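Local coordinates for protein glycerol-3-phosphate dehydrogenase [NAD(+)] 1 (Saccharomyces cerevisiae, PDB 4FGW) that catalyses the NAD-dependent interconversion of dihydroxyacetone phosphate and glycerol 3-phosphate, driving the glycerol accumulation that protects yeast cells from hyperosmotic stress, at residues I276-F279 and G280-F284; C354-V357 and E358-P361. All blocks are in the same frame, centred on the assembly; numbering follows the deposited sequence.

Overall arrangement
Contacts 1 and 2 belong to the helical C-terminal part of the dehydrogenase, their centres about 12 Å apart. Contact 1 is the last turns of helix 261-283; contact 2 is the connection from helix 340-354 to helix 361-371, and it lies against the end of helix 261-283. Arg-278 NH1 reaches Asp-359 O at 2.8 Å, probably a hydrogen bond, while Phe-283 CE2 packs on Cys-354 SG at 3.5 Å. Phe-360 also packs on the backbone at Phe-279. Toward the active site, the side chain of Ile-276 comes within about 5 Å of that of Lys-245, the proton acceptor inferred by similarity, whereas contact 2 lies away from the active and binding sites.

Contact 1: residues I276-F279 and G280-F284; sequences IIRF and GQMFF
Phe-279 and Phe-283, one helical turn apart, meet in an inclined edge-to-face pair, the edge of Phe-283 toward the face of Phe-279, with ring centroids 4.7 Å apart and planes at 53°. From its CB, which sits 3.1 Å from Gly-280 N, Phe-279 continues with CG anti to the backbone N (chi1 -168°), which places its ring beside that of Phe-283. CG and CD2 each have Gly-280 N and Phe-283 CD1 as neighbours, both at 3.9 Å, whereas CD1 and CE1 adjoin the CD1-CE1 edge of Phe-283; the closest approach there is Phe-279 CE1 to Phe-283 CE1, 3.7 Å. CE2 and CZ likewise have Phe-283 CD1 as their nearest neighbour, since that atom stands over the ring centre, 3.6 Å above the plane. The pair lies near the C-terminal end of helix 261-283, where i to i+4 bonding supplies the scaffold: Phe-283 N donates to Phe-279 O at 3.1 Å, and Gln-281 N to Ile-277 O, the latter nearly straight at 169°. Phe-284 then leaves helical geometry, although its N still bonds to Gly-280 O. An alanine in place of Phe-279 would remove the face beneath Phe-283 CD1 and is likely to leave the Phe-283 ring freer to turn. Around the ring pair, Phe-279 touches Leu-244 and Val-347, and the ring of Trp-350 meets that of Phe-283. On another side of the helix, Arg-278 and Met-282 run side by side and point the same way, Arg-278 CG 4.2 Å from Met-282 CE, and the guanidinium continues to Asp-359 O through NH1. Ile-277 pairs similarly with Gln-281, Ile-277 CG2 lying 3.8 Å from Gln-281 OE1, while Tyr-293 of the second subunit packs on Ile-277.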
loop_
_atom_site.group_PDB
_atom_site.type_symbol
_atom_site.label_atom_id
_atom_site.label_comp_id
_atom_site.label_asym_id
_atom_site.label_seq_id
_atom_site.Cartn_x
_atom_site.Cartn_y
_atom_site.Cartn_z
ATOM N N ILE A 276 8.706 -3.037 -8.470
ATOM C CA ILE A 276 7.978 -2.350 -9.546
ATOM C C ILE A 276 8.691 -1.016 -9.842
ATOM O O ILE A 276 8.922 -0.700 -11.005
ATOM C CB ILE A 276 6.466 -2.177 -9.195
ATOM C CG1 ILE A 276 5.765 -3.565 -9.085
ATOM C CG2 ILE A 276 5.756 -1.281 -10.232
ATOM C CD1 ILE A 276 4.301 -3.572 -8.529
ATOM N N ILE A 277 9.078 -0.263 -8.789
ATOM C CA ILE A 277 9.814 1.005 -8.924
ATOM C C ILE A 277 11.150 0.758 -9.628
ATOM O O ILE A 277 11.471 1.446 -10.603
ATOM C CB ILE A 277 10.003 1.707 -7.540
ATOM C CG1 ILE A 277 8.646 2.139 -6.949
ATOM C CG2 ILE A 277 10.986 2.889 -7.631
ATOM C CD1 ILE A 277 8.597 2.308 -5.439
ATOM N N ARG A 278 11.907 -0.238 -9.135
ATOM C CA ARG A 278 13.219 -0.634 -9.634
ATOM C C ARG A 278 13.143 -1.039 -11.105
ATOM O O ARG A 278 14.002 -0.624 -11.878
ATOM C CB ARG A 278 13.788 -1.768 -8.766
ATOM C CG ARG A 278 15.247 -2.130 -9.046
ATOM C CD ARG A 278 15.739 -3.242 -8.133
ATOM N NE ARG A 278 15.621 -2.877 -6.718
ATOM C CZ ARG A 278 15.191 -3.695 -5.762
ATOM N NH1 ARG A 278 14.853 -4.946 -6.049
ATOM N NH2 ARG A 278 15.106 -3.273 -4.508
ATOM N N PHE A 279 12.103 -1.813 -11.491
ATOM C CA PHE A 279 11.880 -2.262 -12.864
ATOM C C PHE A 279 11.603 -1.078 -13.785
ATOM O O PHE A 279 12.180 -1.001 -14.874
ATOM C CB PHE A 279 10.738 -3.297 -12.939
ATOM C CG PHE A 279 10.633 -4.016 -14.266
ATOM C CD1 PHE A 279 11.212 -5.265 -14.444
ATOM C CD2 PHE A 279 9.967 -3.436 -15.343
ATOM C CE1 PHE A 279 11.130 -5.920 -15.677
ATOM C CE2 PHE A 279 9.890 -4.089 -16.573
ATOM C CZ PHE A 279 10.465 -5.329 -16.730
ATOM N N GLY A 280 10.703 -0.196 -13.354
ATOM C CA GLY A 280 10.333 0.994 -14.105
ATOM C C GLY A 280 11.512 1.891 -14.420
ATOM O O GLY A 280 11.737 2.229 -15.578
ATOM N N GLN A 281 12.299 2.238 -13.397
ATOM C CA GLN A 281 13.453 3.128 -13.531
ATOM C C GLN A 281 14.653 2.519 -14.242
ATOM O O GLN A 281 15.473 3.260 -14.792
ATOM C CB GLN A 281 13.839 3.711 -12.175
ATOM C CG GLN A 281 12.704 4.509 -11.545
ATOM C CD GLN A 281 13.194 5.329 -10.401
ATOM O OE1 GLN A 281 13.719 4.808 -9.407
ATOM N NE2 GLN A 281 13.027 6.637 -10.521
ATOM N N MET A 282 14.756 1.181 -14.238
ATOM C CA MET A 282 15.825 0.448 -14.915
ATOM C C MET A 282 15.555 0.380 -16.423
ATOM O O MET A 282 16.476 0.584 -17.212
ATOM C CB MET A 282 15.947 -0.971 -14.330
ATOM C CG MET A 282 17.200 -1.711 -14.747
ATOM S SD MET A 282 17.293 -3.379 -14.046
ATOM C CE MET A 282 17.708 -3.000 -12.327
ATOM N N PHE A 283 14.298 0.095 -16.815
ATOM C CA PHE A 283 13.892 -0.078 -18.209
ATOM C C PHE A 283 13.147 1.087 -18.853
ATOM O O PHE A 283 13.099 1.168 -20.082
ATOM C CB PHE A 283 13.145 -1.414 -18.387
ATOM C CG PHE A 283 13.955 -2.593 -17.896
ATOM C CD1 PHE A 283 13.626 -3.239 -16.710
ATOM C CD2 PHE A 283 15.094 -3.010 -18.579
ATOM C CE1 PHE A 283 14.401 -4.304 -16.235
ATOM C CE2 PHE A 283 15.869 -4.065 -18.100
ATOM C CZ PHE A 283 15.510 -4.716 -16.941
ATOM N N PHE A 284 12.678 2.038 -18.057
ATOM C CA PHE A 284 12.061 3.258 -18.576
ATOM C C PHE A 284 12.503 4.491 -17.797
ATOM O O PHE A 284 11.716 5.345 -17.454
ATOM C CB PHE A 284 10.549 3.160 -18.527
ATOM C CG PHE A 284 9.987 2.048 -19.340
ATOM C CD1 PHE A 284 9.389 2.300 -20.546
ATOM C CD2 PHE A 284 10.037 0.757 -18.890
ATOM C CE1 PHE A 284 8.867 1.289 -21.287
ATOM C CE2 PHE A 284 9.515 -0.248 -19.632
ATOM C CZ PHE A 284 8.928 0.018 -20.832
#

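Contact 2: residues C354-V357 and E358-P361; sequences CGSV and EDFP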
loop_
_atom_site.group_PDB
_atom_site.type_symbol
_atom_site.label_atom_id
_atom_site.label_comp_id
_atom_site.label_asym_id
_atom_site.label_seq_id
_atom_site.Cartn_x
_atom_site.Cartn_y
_atom_site.Cartn_z
ATOM N N CYS A 354 18.819 -9.613 -20.128
ATOM C CA CYS A 354 19.413 -8.391 -19.578
ATOM C C CYS A 354 20.554 -8.707 -18.612
ATOM O O CYS A 354 21.456 -7.885 -18.434
ATOM C CB CYS A 354 18.341 -7.551 -18.890
ATOM S SG CYS A 354 17.271 -6.635 -20.025
ATOM N N GLY A 355 20.470 -9.870 -17.966
ATOM C CA GLY A 355 21.405 -10.304 -16.936
ATOM C C GLY A 355 21.118 -9.558 -15.647
ATOM O O GLY A 355 22.044 -9.181 -14.924
ATOM N N SER A 356 19.817 -9.319 -15.369
ATOM C CA SER A 356 19.318 -8.567 -14.211
ATOM C C SER A 356 18.333 -9.362 -13.318
ATOM O O SER A 356 17.503 -8.763 -12.624
ATOM C CB SER A 356 18.692 -7.255 -14.680
ATOM O OG SER A 356 19.614 -6.469 -15.421
ATOM N N VAL A 357 18.453 -10.705 -13.311
ATOM C CA VAL A 357 17.598 -11.610 -12.525
ATOM C C VAL A 357 17.820 -11.413 -11.012
ATOM O O VAL A 357 16.851 -11.364 -10.249
ATOM C CB VAL A 357 17.737 -13.094 -12.969
ATOM C CG1 VAL A 357 16.773 -14.000 -12.214
ATOM C CG2 VAL A 357 17.529 -13.248 -14.472
ATOM N N GLU A 358 19.095 -11.263 -10.596
ATOM C CA GLU A 358 19.497 -11.051 -9.200
ATOM C C GLU A 358 18.879 -9.798 -8.560
ATOM O O GLU A 358 18.645 -9.788 -7.350
ATOM C CB GLU A 358 21.028 -11.001 -9.084
ATOM C CG GLU A 358 21.685 -12.366 -8.952
ATOM C CD GLU A 358 23.186 -12.333 -8.730
ATOM O OE1 GLU A 358 23.907 -13.048 -9.462
ATOM O OE2 GLU A 358 23.642 -11.601 -7.822
ATOM N N ASP A 359 18.628 -8.752 -9.376
ATOM C CA ASP A 359 18.063 -7.468 -8.946
ATOM C C ASP A 359 16.607 -7.554 -8.514
ATOM O O ASP A 359 16.137 -6.655 -7.814
ATOM C CB ASP A 359 18.196 -6.407 -10.056
ATOM C CG ASP A 359 19.605 -6.129 -10.538
ATOM O OD1 ASP A 359 20.545 -6.215 -9.717
ATOM O OD2 ASP A 359 19.765 -5.778 -11.722
ATOM N N PHE A 360 15.880 -8.607 -8.942
ATOM C CA PHE A 360 14.462 -8.756 -8.609
ATOM C C PHE A 360 14.164 -10.105 -7.917
ATOM O O PHE A 360 13.477 -10.947 -8.503
ATOM C CB PHE A 360 13.587 -8.503 -9.862
ATOM C CG PHE A 360 13.858 -7.171 -10.529
ATOM C CD1 PHE A 360 14.850 -7.046 -11.498
ATOM C CD2 PHE A 360 13.142 -6.039 -10.171
ATOM C CE1 PHE A 360 15.120 -5.811 -12.092
ATOM C CE2 PHE A 360 13.406 -4.808 -10.774
ATOM C CZ PHE A 360 14.395 -4.701 -11.727
ATOM N N PRO A 361 14.654 -10.328 -6.665
ATOM C CA PRO A 361 14.411 -11.621 -5.998
ATOM C C PRO A 361 12.957 -12.056 -5.821
ATOM O O PRO A 361 12.704 -13.253 -5.930
ATOM C CB PRO A 361 15.165 -11.502 -4.668
ATOM C CG PRO A 361 15.363 -10.058 -4.462
ATOM C CD PRO A 361 15.498 -9.455 -5.822
#
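Ser-356 O is met by both Asp-359 and Phe-360 as the chain folds through a type I beta turn from Val-357 to Phe-360. The turn is closed by Phe-360 N donating to Val-357 O at 3.2 Å with an N-H...O angle of 158°, although the donor stands 55° out of the carbonyl plane. It connects helix 340-354 to helix 361-371: Gly-355, with positive phi, follows the first, and Phe-360 occupies the N-cap position of the second. Packing is closest on the inner side. Here CD1 of the buried Phe-360 lies 3.4 Å from Ser-356 O, which sits at the ring edge in the ring plane, and the ring also touches Leu-351 and Glu-275. Its CG is anti to the carbonyl carbon and beside the backbone N (chi1 -54°), which turns the ring back toward that oxygen. Asp-359 N adds a weak, long bond to the same oxygen at 3.4 Å. The outer side is looser. Glu-358 is exposed, its side chain extended beyond CG, and past CB it makes no close contact with 354-357. The carboxylate of Asp-359 does come near Ser-356, its OD2 lying 3.5 Å from Ser-356 CB and 3.8 Å from Ser-356 OG.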